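Local coordinates for protein soluble lytic murein transglycosylase (Escherichia coli, PDB 1SLY) that cleaves the beta-1,4 linkage between N-acetylmuramic acid and N-acetylglucosamine in peptidoglycan, forming a 1,6-anhydro bond in the muramic acid residue, at residues S479-K484 with S492-I497; A471-R476 with A593-Y598; R459-K464 with I529-L534; S548-N553 with S582-Y587. All blocks are in the same frame, centred on the assembly; numbering follows the deposited sequence.

Contact 1. Residues S479-K484 with S492-I497; sequences SAWNPK and SGLMQI. With BLG (4-O-(4-O-sulfonyl-N-acetylglucosamininyl)-5-methylhydroxy-L-proline-taurine), chain B.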
# COMPACT_ATOMS: atom_id res chain seq x y z
N SER A 479 4.20 -8.67 -7.20
CA SER A 479 4.80 -7.61 -7.99
C SER A 479 3.96 -7.23 -9.19
O SER A 479 4.45 -6.42 -9.98
CB SER A 479 6.15 -8.08 -8.52
OG SER A 479 5.95 -9.12 -9.48
N ALA A 480 2.84 -7.87 -9.48
CA ALA A 480 2.06 -7.52 -10.66
C ALA A 480 2.94 -7.43 -11.93
O ALA A 480 2.93 -6.51 -12.73
CB ALA A 480 1.38 -6.22 -10.31
N TRP A 481 3.89 -8.36 -11.92
CA TRP A 481 4.89 -8.59 -12.97
C TRP A 481 5.95 -7.57 -13.38
O TRP A 481 6.52 -7.59 -14.48
CB TRP A 481 4.13 -9.04 -14.20
CG TRP A 481 3.42 -10.35 -14.02
CD1 TRP A 481 2.08 -10.62 -14.19
CD2 TRP A 481 4.07 -11.59 -13.71
NE1 TRP A 481 1.88 -11.96 -14.03
CE2 TRP A 481 3.08 -12.58 -13.73
CE3 TRP A 481 5.39 -11.95 -13.42
CZ2 TRP A 481 3.39 -13.92 -13.48
CZ3 TRP A 481 5.68 -13.28 -13.18
CH2 TRP A 481 4.68 -14.24 -13.21
N ASN A 482 6.29 -6.72 -12.42
CA ASN A 482 7.39 -5.79 -12.61
C ASN A 482 8.65 -6.27 -11.90
O ASN A 482 8.79 -6.14 -10.69
CB ASN A 482 7.01 -4.42 -12.09
CG ASN A 482 8.09 -3.37 -12.02
OD1 ASN A 482 9.25 -3.59 -12.31
ND2 ASN A 482 7.76 -2.18 -11.61
N PRO A 483 9.65 -6.67 -12.70
CA PRO A 483 10.96 -7.14 -12.25
C PRO A 483 11.69 -6.27 -11.28
O PRO A 483 12.49 -6.79 -10.51
CB PRO A 483 11.83 -7.31 -13.48
CG PRO A 483 10.85 -7.41 -14.58
CD PRO A 483 9.71 -6.51 -14.16
N LYS A 484 11.43 -4.98 -11.34
CA LYS A 484 12.24 -4.05 -10.56
C LYS A 484 11.56 -3.40 -9.36
O LYS A 484 12.09 -2.45 -8.74
CB LYS A 484 12.78 -2.97 -11.55
CG LYS A 484 13.41 -3.41 -12.90
CD LYS A 484 14.63 -4.34 -12.87
CE LYS A 484 14.71 -5.01 -14.24
NZ LYS A 484 15.85 -5.94 -14.43
N SER A 492 12.36 -7.35 -2.58
CA SER A 492 12.74 -7.12 -3.96
C SER A 492 12.26 -8.03 -5.02
O SER A 492 12.25 -9.26 -4.89
CB SER A 492 14.23 -7.12 -4.15
OG SER A 492 14.89 -6.26 -3.25
N GLY A 493 11.86 -7.40 -6.09
CA GLY A 493 11.65 -8.12 -7.32
C GLY A 493 10.38 -8.84 -7.61
O GLY A 493 9.38 -8.69 -6.91
N LEU A 494 10.47 -9.68 -8.64
CA LEU A 494 9.36 -10.49 -9.17
C LEU A 494 8.54 -11.27 -8.11
O LEU A 494 7.32 -11.26 -8.16
CB LEU A 494 9.99 -11.42 -10.21
CG LEU A 494 9.17 -11.66 -11.45
CD1 LEU A 494 9.04 -10.33 -12.12
CD2 LEU A 494 9.80 -12.62 -12.44
N MET A 495 9.15 -11.91 -7.13
CA MET A 495 8.50 -12.59 -6.03
C MET A 495 8.71 -11.90 -4.70
O MET A 495 8.45 -12.44 -3.63
CB MET A 495 9.00 -13.99 -5.96
CG MET A 495 8.32 -14.71 -7.05
SD MET A 495 9.13 -16.25 -7.41
CE MET A 495 8.23 -17.30 -6.28
N GLN A 496 9.17 -10.68 -4.73
CA GLN A 496 9.33 -9.87 -3.53
C GLN A 496 9.94 -10.53 -2.31
O GLN A 496 9.40 -10.51 -1.21
CB GLN A 496 7.97 -9.29 -3.16
CG GLN A 496 7.41 -8.30 -4.16
CD GLN A 496 8.11 -6.97 -4.08
OE1 GLN A 496 7.92 -6.21 -3.15
NE2 GLN A 496 8.97 -6.65 -5.00
N ILE A 497 11.14 -11.02 -2.58
CA ILE A 497 12.01 -11.74 -1.65
C ILE A 497 12.73 -10.77 -0.74
O ILE A 497 13.37 -9.84 -1.22
CB ILE A 497 13.08 -12.54 -2.40
CG1 ILE A 497 12.40 -13.51 -3.35
CG2 ILE A 497 13.89 -13.35 -1.44
CD1 ILE A 497 13.15 -14.14 -4.49
C1 BLG B . 8.03 -11.98 4.37
C2 BLG B . 9.21 -12.94 4.11
C3 BLG B . 9.24 -13.96 5.25
C4 BLG B . 9.20 -13.26 6.62
C5 BLG B . 8.05 -12.23 6.72
O5 BLG B . 8.10 -11.33 5.62
O1 BLG B . 8.08 -11.07 3.34
N2 BLG B . 9.11 -13.55 2.79
C7 BLG B . 10.00 -13.45 1.82
O7 BLG B . 11.07 -12.87 1.93
C8 BLG B . 9.67 -14.21 0.56
O3 BLG B . 10.40 -14.77 5.21
O4 BLG B . 9.00 -14.30 7.57
S4 BLG B . 10.11 -14.65 8.63
O41 BLG B . 11.42 -14.25 8.13
O42 BLG B . 10.12 -16.09 8.81
O43 BLG B . 9.77 -14.02 9.88
C6 BLG B . 8.12 -11.38 7.97
O6 BLG B . 9.33 -11.52 8.67
CA BLG B . 7.05 -10.04 1.64
CB BLG B . 6.97 -10.36 3.11
CG BLG B . 7.01 -8.97 3.69
CD BLG B . 5.95 -8.27 2.79
N BLG B . 6.01 -9.04 1.48
C9 BLG B . 6.95 -11.25 0.73
O9 BLG B . 5.54 -11.42 0.60
C10 BLG B . 6.15 -6.78 2.53
O10 BLG B . 7.15 -6.22 2.06
N3 BLG B . 5.01 -6.15 2.75
C11 BLG B . 4.78 -4.75 2.57
C12 BLG B . 5.21 -4.03 3.84
S BLG B . 4.52 -2.37 3.60
OS1 BLG B . 5.25 -1.48 4.60
OS2 BLG B . 4.65 -1.96 2.14
OS3 BLG B . 3.02 -2.38 3.84

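Contact 2. Residues A471-R476 with A593-Y598; sequences AMAIAR and AYDAYY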
# COMPACT_ATOMS: atom_id res chain seq x y z
N ALA A 471 3.19 -20.89 -8.43
CA ALA A 471 4.38 -20.01 -8.49
C ALA A 471 4.04 -18.68 -9.25
O ALA A 471 4.18 -17.58 -8.71
CB ALA A 471 5.51 -20.77 -9.17
N MET A 472 3.50 -18.72 -10.45
CA MET A 472 3.10 -17.51 -11.18
C MET A 472 2.01 -16.72 -10.44
O MET A 472 2.06 -15.50 -10.46
CB MET A 472 2.61 -17.92 -12.57
CG MET A 472 3.69 -18.69 -13.29
SD MET A 472 3.09 -19.35 -14.82
CE MET A 472 3.28 -17.86 -15.78
N ALA A 473 1.06 -17.36 -9.74
CA ALA A 473 0.12 -16.74 -8.82
C ALA A 473 0.85 -15.95 -7.74
O ALA A 473 0.50 -14.81 -7.56
CB ALA A 473 -0.70 -17.78 -8.15
N ILE A 474 1.85 -16.45 -7.02
CA ILE A 474 2.62 -15.68 -6.01
C ILE A 474 3.31 -14.42 -6.62
O ILE A 474 3.13 -13.28 -6.13
CB ILE A 474 3.68 -16.66 -5.35
CG1 ILE A 474 2.95 -17.76 -4.59
CG2 ILE A 474 4.55 -15.94 -4.34
CD1 ILE A 474 2.21 -17.39 -3.30
N ALA A 475 4.00 -14.60 -7.75
CA ALA A 475 4.65 -13.50 -8.48
C ALA A 475 3.64 -12.45 -8.93
O ALA A 475 3.82 -11.25 -8.65
CB ALA A 475 5.37 -14.09 -9.68
N ARG A 476 2.52 -12.88 -9.52
CA ARG A 476 1.40 -12.01 -9.95
C ARG A 476 0.87 -11.12 -8.83
O ARG A 476 0.79 -9.92 -8.98
CB ARG A 476 0.24 -12.85 -10.47
CG ARG A 476 -1.03 -12.22 -10.94
CD ARG A 476 -0.81 -11.22 -12.03
NE ARG A 476 -0.97 -10.03 -11.27
CZ ARG A 476 -2.08 -9.30 -11.25
NH1 ARG A 476 -3.04 -9.44 -12.13
NH2 ARG A 476 -2.19 -8.30 -10.39
N ALA A 593 -7.33 -17.52 -5.78
CA ALA A 593 -8.10 -17.15 -6.97
C ALA A 593 -7.21 -16.97 -8.18
O ALA A 593 -7.54 -17.48 -9.26
CB ALA A 593 -8.83 -15.85 -6.73
N TYR A 594 -6.07 -16.28 -8.03
CA TYR A 594 -5.17 -16.08 -9.18
C TYR A 594 -4.59 -17.37 -9.76
O TYR A 594 -4.54 -17.57 -10.98
CB TYR A 594 -4.00 -15.22 -8.86
CG TYR A 594 -4.33 -13.83 -8.46
CD1 TYR A 594 -5.56 -13.26 -8.70
CD2 TYR A 594 -3.35 -13.11 -7.83
CE1 TYR A 594 -5.80 -11.97 -8.34
CE2 TYR A 594 -3.59 -11.82 -7.46
CZ TYR A 594 -4.80 -11.26 -7.72
OH TYR A 594 -4.99 -9.93 -7.40
N ASP A 595 -4.26 -18.26 -8.83
CA ASP A 595 -3.88 -19.65 -9.15
C ASP A 595 -4.98 -20.34 -9.98
O ASP A 595 -4.67 -21.02 -10.98
CB ASP A 595 -3.61 -20.37 -7.81
CG ASP A 595 -2.90 -21.70 -7.93
OD1 ASP A 595 -2.69 -22.16 -9.06
OD2 ASP A 595 -2.53 -22.28 -6.89
N ALA A 596 -6.27 -20.14 -9.68
CA ALA A 596 -7.35 -20.67 -10.53
C ALA A 596 -7.34 -20.09 -11.95
O ALA A 596 -7.50 -20.83 -12.92
CB ALA A 596 -8.71 -20.40 -9.89
N TYR A 597 -7.10 -18.78 -12.15
CA TYR A 597 -7.02 -18.20 -13.50
C TYR A 597 -5.76 -18.67 -14.22
O TYR A 597 -5.84 -18.93 -15.42
CB TYR A 597 -6.95 -16.70 -13.52
CG TYR A 597 -7.92 -16.00 -12.64
CD1 TYR A 597 -9.20 -16.45 -12.50
CD2 TYR A 597 -7.57 -14.86 -11.97
CE1 TYR A 597 -10.10 -15.78 -11.70
CE2 TYR A 597 -8.46 -14.17 -11.17
CZ TYR A 597 -9.74 -14.64 -11.04
OH TYR A 597 -10.67 -13.97 -10.28
N TYR A 598 -4.59 -18.83 -13.60
CA TYR A 598 -3.48 -19.37 -14.40
C TYR A 598 -3.79 -20.82 -14.79
O TYR A 598 -3.58 -21.13 -15.96
CB TYR A 598 -2.13 -19.28 -13.65
CG TYR A 598 -1.56 -17.88 -13.77
CD1 TYR A 598 -1.10 -17.38 -14.98
CD2 TYR A 598 -1.60 -17.01 -12.69
CE1 TYR A 598 -0.72 -16.06 -15.10
CE2 TYR A 598 -1.21 -15.69 -12.81
CZ TYR A 598 -0.77 -15.23 -14.02
OH TYR A 598 -0.38 -13.92 -14.12

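Contact 3. Residues R459-K464 with I529-L534; sequences RYTSGK and IGTSYL. With BLG (4-O-(4-O-sulfonyl-N-acetylglucosamininyl)-5-methylhydroxy-L-proline-taurine), chain B.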
# COMPACT_ATOMS: atom_id res chain seq x y z
N ARG A 459 11.04 -24.13 -15.88
CA ARG A 459 12.35 -24.67 -15.54
C ARG A 459 12.56 -24.77 -14.04
O ARG A 459 12.87 -25.83 -13.50
CB ARG A 459 13.36 -23.77 -16.21
CG ARG A 459 14.82 -24.02 -16.05
CD ARG A 459 15.40 -23.07 -17.08
NE ARG A 459 16.85 -23.20 -17.12
CZ ARG A 459 17.70 -22.21 -16.84
NH1 ARG A 459 17.26 -20.99 -16.53
NH2 ARG A 459 19.00 -22.47 -16.90
N TYR A 460 12.31 -23.66 -13.38
CA TYR A 460 12.55 -23.61 -11.95
C TYR A 460 11.51 -24.27 -11.03
O TYR A 460 11.65 -24.24 -9.79
CB TYR A 460 12.78 -22.14 -11.58
CG TYR A 460 14.12 -21.63 -12.06
CD1 TYR A 460 15.24 -22.07 -11.39
CD2 TYR A 460 14.29 -20.80 -13.17
CE1 TYR A 460 16.50 -21.72 -11.77
CE2 TYR A 460 15.56 -20.44 -13.57
CZ TYR A 460 16.65 -20.92 -12.86
OH TYR A 460 17.94 -20.63 -13.20
N THR A 461 10.44 -24.82 -11.62
CA THR A 461 9.51 -25.58 -10.80
C THR A 461 9.43 -26.99 -11.33
O THR A 461 8.68 -27.77 -10.75
CB THR A 461 8.03 -25.06 -10.75
OG1 THR A 461 7.47 -25.13 -12.06
CG2 THR A 461 7.97 -23.64 -10.16
N SER A 462 10.21 -27.39 -12.34
CA SER A 462 10.31 -28.81 -12.76
C SER A 462 10.84 -29.80 -11.72
O SER A 462 10.35 -30.92 -11.63
CB SER A 462 11.20 -28.97 -13.96
OG SER A 462 10.49 -28.46 -15.05
N GLY A 463 11.88 -29.51 -10.94
CA GLY A 463 12.29 -30.47 -9.92
C GLY A 463 11.74 -30.20 -8.52
O GLY A 463 12.34 -30.57 -7.48
N LYS A 464 10.61 -29.50 -8.50
CA LYS A 464 9.97 -29.07 -7.27
C LYS A 464 8.54 -29.60 -7.15
O LYS A 464 7.92 -29.99 -8.15
CB LYS A 464 10.02 -27.56 -7.27
CG LYS A 464 11.25 -27.03 -6.61
CD LYS A 464 11.20 -25.53 -6.38
CE LYS A 464 12.60 -24.94 -6.36
NZ LYS A 464 13.33 -25.19 -7.65
N ILE A 529 15.80 -18.05 -6.23
CA ILE A 529 15.71 -17.96 -4.76
C ILE A 529 14.22 -18.07 -4.33
O ILE A 529 13.93 -18.76 -3.37
CB ILE A 529 16.24 -16.57 -4.17
CG1 ILE A 529 17.72 -16.37 -4.20
CG2 ILE A 529 15.99 -16.55 -2.69
CD1 ILE A 529 18.30 -16.61 -5.52
N GLY A 530 13.26 -17.50 -5.07
CA GLY A 530 11.85 -17.43 -4.69
C GLY A 530 11.11 -18.73 -4.72
O GLY A 530 10.50 -19.11 -3.73
N THR A 531 11.15 -19.43 -5.85
CA THR A 531 10.56 -20.77 -5.93
C THR A 531 11.25 -21.71 -4.93
O THR A 531 10.62 -22.65 -4.43
CB THR A 531 10.70 -21.42 -7.30
OG1 THR A 531 12.09 -21.52 -7.56
CG2 THR A 531 10.01 -20.66 -8.41
N SER A 532 12.50 -21.45 -4.57
CA SER A 532 13.15 -22.22 -3.53
C SER A 532 12.52 -21.92 -2.19
O SER A 532 12.10 -22.87 -1.52
CB SER A 532 14.62 -21.90 -3.43
OG SER A 532 15.32 -22.37 -4.58
N TYR A 533 12.34 -20.67 -1.78
CA TYR A 533 11.61 -20.34 -0.54
C TYR A 533 10.13 -20.82 -0.52
O TYR A 533 9.64 -21.34 0.49
CB TYR A 533 11.58 -18.86 -0.29
CG TYR A 533 11.15 -18.58 1.13
CD1 TYR A 533 11.87 -19.11 2.19
CD2 TYR A 533 10.06 -17.76 1.43
CE1 TYR A 533 11.52 -18.83 3.49
CE2 TYR A 533 9.70 -17.47 2.74
CZ TYR A 533 10.45 -18.00 3.75
OH TYR A 533 10.17 -17.67 5.04
N LEU A 534 9.39 -20.71 -1.62
CA LEU A 534 8.05 -21.24 -1.69
C LEU A 534 7.98 -22.77 -1.57
O LEU A 534 7.08 -23.24 -0.88
CB LEU A 534 7.45 -20.75 -2.98
CG LEU A 534 5.95 -20.98 -3.14
CD1 LEU A 534 5.15 -20.54 -1.92
CD2 LEU A 534 5.56 -20.23 -4.40
C1 BLG B . 8.03 -11.98 4.37
C2 BLG B . 9.21 -12.94 4.11
C3 BLG B . 9.24 -13.96 5.25
C4 BLG B . 9.20 -13.26 6.62
C5 BLG B . 8.05 -12.23 6.72
O5 BLG B . 8.10 -11.33 5.62
O1 BLG B . 8.08 -11.07 3.34
N2 BLG B . 9.11 -13.55 2.79
C7 BLG B . 10.00 -13.45 1.82
O7 BLG B . 11.07 -12.87 1.93
C8 BLG B . 9.67 -14.21 0.56
O3 BLG B . 10.40 -14.77 5.21
O4 BLG B . 9.00 -14.30 7.57
S4 BLG B . 10.11 -14.65 8.63
O41 BLG B . 11.42 -14.25 8.13
O42 BLG B . 10.12 -16.09 8.81
O43 BLG B . 9.77 -14.02 9.88
C6 BLG B . 8.12 -11.38 7.97
O6 BLG B . 9.33 -11.52 8.67
CA BLG B . 7.05 -10.04 1.64
CB BLG B . 6.97 -10.36 3.11
CG BLG B . 7.01 -8.97 3.69
CD BLG B . 5.95 -8.27 2.79
N BLG B . 6.01 -9.04 1.48
C9 BLG B . 6.95 -11.25 0.73
O9 BLG B . 5.54 -11.42 0.60
C10 BLG B . 6.15 -6.78 2.53
O10 BLG B . 7.15 -6.22 2.06
N3 BLG B . 5.01 -6.15 2.75
C11 BLG B . 4.78 -4.75 2.57
C12 BLG B . 5.21 -4.03 3.84
S BLG B . 4.52 -2.37 3.60
OS1 BLG B . 5.25 -1.48 4.60
OS2 BLG B . 4.65 -1.96 2.14
OS3 BLG B . 3.02 -2.38 3.84

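Contact 4. Residues S548-N553 with S582-Y587; sequences SSAAYN and SETRGY. With BLG (4-O-(4-O-sulfonyl-N-acetylglucosamininyl)-5-methylhydroxy-L-proline-taurine), chain B.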
# COMPACT_ATOMS: atom_id res chain seq x y z
N SER A 548 1.09 -22.52 2.97
CA SER A 548 2.27 -21.96 2.29
C SER A 548 2.12 -20.50 1.85
O SER A 548 3.02 -19.70 2.13
CB SER A 548 2.65 -22.76 1.05
OG SER A 548 1.56 -23.09 0.21
N SER A 549 1.00 -20.08 1.27
CA SER A 549 0.80 -18.66 0.95
C SER A 549 0.83 -17.74 2.17
O SER A 549 1.54 -16.71 2.18
CB SER A 549 -0.55 -18.44 0.27
OG SER A 549 -0.71 -19.14 -0.95
N ALA A 550 0.11 -18.02 3.27
CA ALA A 550 0.21 -17.12 4.45
C ALA A 550 1.60 -17.15 5.10
O ALA A 550 2.06 -16.15 5.66
CB ALA A 550 -0.87 -17.51 5.46
N ALA A 551 2.30 -18.30 5.02
CA ALA A 551 3.68 -18.48 5.51
C ALA A 551 4.69 -17.67 4.68
O ALA A 551 5.56 -17.03 5.27
CB ALA A 551 4.06 -19.95 5.46
N TYR A 552 4.61 -17.65 3.34
CA TYR A 552 5.49 -16.82 2.51
C TYR A 552 5.37 -15.31 2.82
O TYR A 552 6.38 -14.60 2.87
CB TYR A 552 5.15 -17.11 1.03
CG TYR A 552 6.11 -16.54 -0.00
CD1 TYR A 552 6.02 -15.22 -0.44
CD2 TYR A 552 7.07 -17.35 -0.59
CE1 TYR A 552 6.86 -14.73 -1.43
CE2 TYR A 552 7.93 -16.88 -1.57
CZ TYR A 552 7.81 -15.57 -2.00
OH TYR A 552 8.64 -15.09 -2.99
N ASN A 553 4.17 -14.82 3.08
CA ASN A 553 3.92 -13.40 3.43
C ASN A 553 4.17 -12.93 4.89
O ASN A 553 4.54 -11.77 5.16
CB ASN A 553 2.46 -13.10 3.04
CG ASN A 553 2.05 -11.68 3.34
OD1 ASN A 553 1.24 -11.38 4.21
ND2 ASN A 553 2.69 -10.77 2.67
N SER A 582 -5.06 -8.50 8.39
CA SER A 582 -5.68 -7.96 7.18
C SER A 582 -4.88 -8.18 5.89
O SER A 582 -5.44 -8.64 4.89
CB SER A 582 -5.92 -6.44 7.38
OG SER A 582 -5.29 -5.89 8.57
N GLU A 583 -3.57 -7.96 5.90
CA GLU A 583 -2.74 -8.12 4.69
C GLU A 583 -2.62 -9.56 4.23
O GLU A 583 -2.83 -9.88 3.05
CB GLU A 583 -1.37 -7.53 4.97
CG GLU A 583 -0.23 -7.63 3.94
CD GLU A 583 1.15 -7.23 4.49
OE1 GLU A 583 1.23 -6.48 5.50
OE2 GLU A 583 2.15 -7.67 3.91
N THR A 584 -2.36 -10.41 5.22
CA THR A 584 -2.19 -11.84 4.97
C THR A 584 -3.53 -12.51 4.65
O THR A 584 -3.60 -13.42 3.80
CB THR A 584 -1.55 -12.48 6.20
OG1 THR A 584 -0.54 -11.59 6.73
CG2 THR A 584 -0.87 -13.79 5.81
N ARG A 585 -4.63 -11.97 5.21
CA ARG A 585 -5.97 -12.48 4.89
C ARG A 585 -6.32 -12.17 3.46
O ARG A 585 -6.67 -13.09 2.70
CB ARG A 585 -7.03 -11.86 5.79
CG ARG A 585 -8.39 -12.46 5.55
CD ARG A 585 -9.25 -12.24 6.75
NE ARG A 585 -9.51 -10.83 6.89
CZ ARG A 585 -9.07 -10.12 7.92
NH1 ARG A 585 -8.46 -10.67 8.95
NH2 ARG A 585 -9.28 -8.83 7.94
N GLY A 586 -6.09 -10.91 3.08
CA GLY A 586 -6.31 -10.49 1.69
C GLY A 586 -5.44 -11.24 0.70
O GLY A 586 -5.90 -11.66 -0.35
N TYR A 587 -4.18 -11.46 1.12
CA TYR A 587 -3.17 -12.21 0.38
C TYR A 587 -3.55 -13.63 0.03
O TYR A 587 -3.43 -14.00 -1.14
CB TYR A 587 -1.89 -12.25 1.17
CG TYR A 587 -0.68 -12.77 0.42
CD1 TYR A 587 -0.36 -14.12 0.38
CD2 TYR A 587 0.14 -11.88 -0.25
CE1 TYR A 587 0.75 -14.57 -0.32
CE2 TYR A 587 1.24 -12.31 -0.95
CZ TYR A 587 1.54 -13.65 -0.97
OH TYR A 587 2.64 -14.07 -1.62
C1 BLG B . 8.03 -11.98 4.37
C2 BLG B . 9.21 -12.94 4.11
C3 BLG B . 9.24 -13.96 5.25
C4 BLG B . 9.20 -13.26 6.62
C5 BLG B . 8.05 -12.23 6.72
O5 BLG B . 8.10 -11.33 5.62
O1 BLG B . 8.08 -11.07 3.34
N2 BLG B . 9.11 -13.55 2.79
C7 BLG B . 10.00 -13.45 1.82
O7 BLG B . 11.07 -12.87 1.93
C8 BLG B . 9.67 -14.21 0.56
O3 BLG B . 10.40 -14.77 5.21
O4 BLG B . 9.00 -14.30 7.57
S4 BLG B . 10.11 -14.65 8.63
O41 BLG B . 11.42 -14.25 8.13
O42 BLG B . 10.12 -16.09 8.81
O43 BLG B . 9.77 -14.02 9.88
C6 BLG B . 8.12 -11.38 7.97
O6 BLG B . 9.33 -11.52 8.67
CA BLG B . 7.05 -10.04 1.64
CB BLG B . 6.97 -10.36 3.11
CG BLG B . 7.01 -8.97 3.69
CD BLG B . 5.95 -8.27 2.79
N BLG B . 6.01 -9.04 1.48
C9 BLG B . 6.95 -11.25 0.73
O9 BLG B . 5.54 -11.42 0.60
C10 BLG B . 6.15 -6.78 2.53
O10 BLG B . 7.15 -6.22 2.06
N3 BLG B . 5.01 -6.15 2.75
C11 BLG B . 4.78 -4.75 2.57
C12 BLG B . 5.21 -4.03 3.84
S BLG B . 4.52 -2.37 3.60
OS1 BLG B . 5.25 -1.48 4.60
OS2 BLG B . 4.65 -1.96 2.14
OS3 BLG B . 3.02 -2.38 3.84

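Contact 1. Residues S479-K484 with S492-I497
Gly493 lays its backbone against Pro483, its CA standing 3.6 Å from Pro483 O in a CA-H...O contact. The Gly493 carbonyl passes by Ser479 CB and is gripped by two donors of its own turn, Gln496 N and Gln496 NE2. Leu494 follows and does most of the apolar packing. Its CD1 methyl turns back and settles 3.7 Å from Pro483 CA, and the same methyl meets the rim of the Trp481 indole near its plane, 4.2 Å from CE3. Trp481 sends its NE1 the other way, to Tyr598 OH. Leu494 O sits 2.9 Å from Ser479 OG, whose single proton could also go to Ala475 O. Gln496 curls its amide back so that NE2 meets Gly493 O at 2.8 Å, in the carbonyl plane and on a lone pair. That bond, with a weak one from NE2 to Val485 O, helps fix the rotation of the amide beside Glu478, the predicted catalytic residue, while Gln496 O touches bulgecin A at C9. Two tight turns pack together, a type I' turn over Ser479-Asn482 and a type I turn over Gly493-Gln496, the latter running into a G1 beta bulge opposite Ser492, in the loop that lines the inhibitor pocket of this lysozyme-like domain.

Contact 2. Residues A471-R476 with A593-Y598
Ala473 and Asp595 mark the point where helices 471-476 and 593-598 come nearest, with their CA atoms 5.0 Å apart. The two axes approach to 8.3 Å, and their N-to-C directions differ by 124°, a steep crossing. A methyl at this point suits so near a passage: Ala473 CB rests on the backbone of the other helix, 3.7 Å from Asp595 N, with Tyr594 CB and Asp595 CB close by. Asp595 turns its carboxylate to salt bridges with Arg545 and Arg599. To one side of this point Met472 covers Tyr598, its CB lying 4.2 Å from the ring centroid, squarely over one face. Its sulfur follows obliquely, which makes a Met-aromatic contact. Helix 471-476 belongs to the lysozyme-like catalytic domain and runs on to Glu478, the predicted active-site residue, so the long helix 582-601 packs directly against the helix that carries it. With CG turned away from the backbone N (chi1 179°), Arg476 sets that carbon at the edge of the Tyr598 ring, in its plane; bends at chi2 and chi3 carry the chain on. CD comes within 3.4 Å of Tyr598 OH, and that hydroxyl is hydrogen-bonded to Trp481 NE1 and Pro450 O. The guanidinium stands almost upright to the Tyr598 ring, 84° between the planes. Its CZ lies 5.2 Å from the centroid of the Tyr594 ring, a long cation-pi approach of at most weak attraction.

Contact 3. Residues R459-K464 with I529-L534
Thr531 and Lys464 carry this small contact, crossing at about a right angle, with Tyr460 beside them. The lysine chain lies over the backbone of helix 529-534, its CD 3.5 Å from Thr531 O. CE follows, 3.7 Å from Thr531 OG1 and also close to the hydroxyl of Ser532. A bend at chi4 (59°) then turns the ammonium back to its own segment, where NZ gives a 2.9 Å hydrogen bond to Tyr460 O, tilted out of the carbonyl plane. An alanine in place of Lys464 is likely to uncover the Thr531 carbonyl and leave Tyr460 O without its ammonium mate. The two segments join helix 454-462 of the lysozyme-like, all-helical domain to helix 523-540, whose far side faces the inhibitor: there Tyr533 OH is hydrogen-bonded to bulgecin O3 at 2.9 Å. Thr531 spends its hydroxyl within its helix, on Ile527 O, and its OG1 merely packs against Tyr460 O. Its methyl, anti to the carbonyl carbon, reaches 459-464 as well, where Thr531 CG2 meets Thr461 CG2 at 4.0 Å. Tyr460 adds CB next to Thr531 OG1, while its ring leads away toward Ile527 and Asn528 and its hydroxyl bonds Glu524.

Contact 4. Residues S548-N553 with S582-Y587
Asn553 and Tyr587 each hold CG anti to the backbone N (chi1 180° for the asparagine), and the two side chains slide past each other in opposite directions. The amide comes to lie over the phenol ring with only 12° between the planes, and Asn553 CB sits over the ring centre, 3.9 Å from the centroid. The amide is then held at both ends. Thr584 OG1 donates to Asn553 OD1 at 3.1 Å, nearly along the C=O axis, and Asn553 ND2 gives a weak bond to Glu583 OE2, 3.4 Å away. That carboxylate oxygen also accepts weakly from N3 of the inhibitor's taurine arm. On the sugar side, bulgecin N2 donates to Tyr552 O at 2.9 Å, and its acetyl methyl C8 lies over one face of the Tyr552 ring. Tyr587 OH passes beside Tyr552 CD1 and bonds Glu478 OE2, which is consistent with Tyr587 helping to place the predicted catalytic residue. A phenylalanine in place of Tyr587 would probably leave Glu478 OE2 without this hydroxyl partner. One turn back along helix 548-553, Ala550 CB meets Thr584 CG2 at 3.7 Å. The helices cross at 140° between their N-to-C directions. Around them, helix 468-479 sends Ile474 against Tyr552 and Tyr587, helix 523-540 lies against Ser548 and Ala551, and helix 556-566 closes in with Val559 on Ala550 and Trp562 on Thr584.

From the N terminus, residues 459-464 open contact 3 and 471-476 open contact 2. Contact 1 then opens and closes within one loop, 479-497, nested inside both. Contact 3 closes at 529-534, before contact 4 opens at 548-553; contact 4 closes at 582-587, inside the loop that contact 2 finally closes at 593-598. Contacts 2 and 3 therefore cross, while contact 4 follows contacts 1 and 3 in series. Ile474 of helix 468-479 ties contact 2 to contacts 3 and 4, touching Leu534, Tyr552 and Tyr587. Met495 O, bonded to Tyr552 OH, ties contact 1 to contact 4. Contacts 1, 3 and 4 each touch bulgecin A, whereas contact 2 packs helix 582-601 against the helix that carries Glu478.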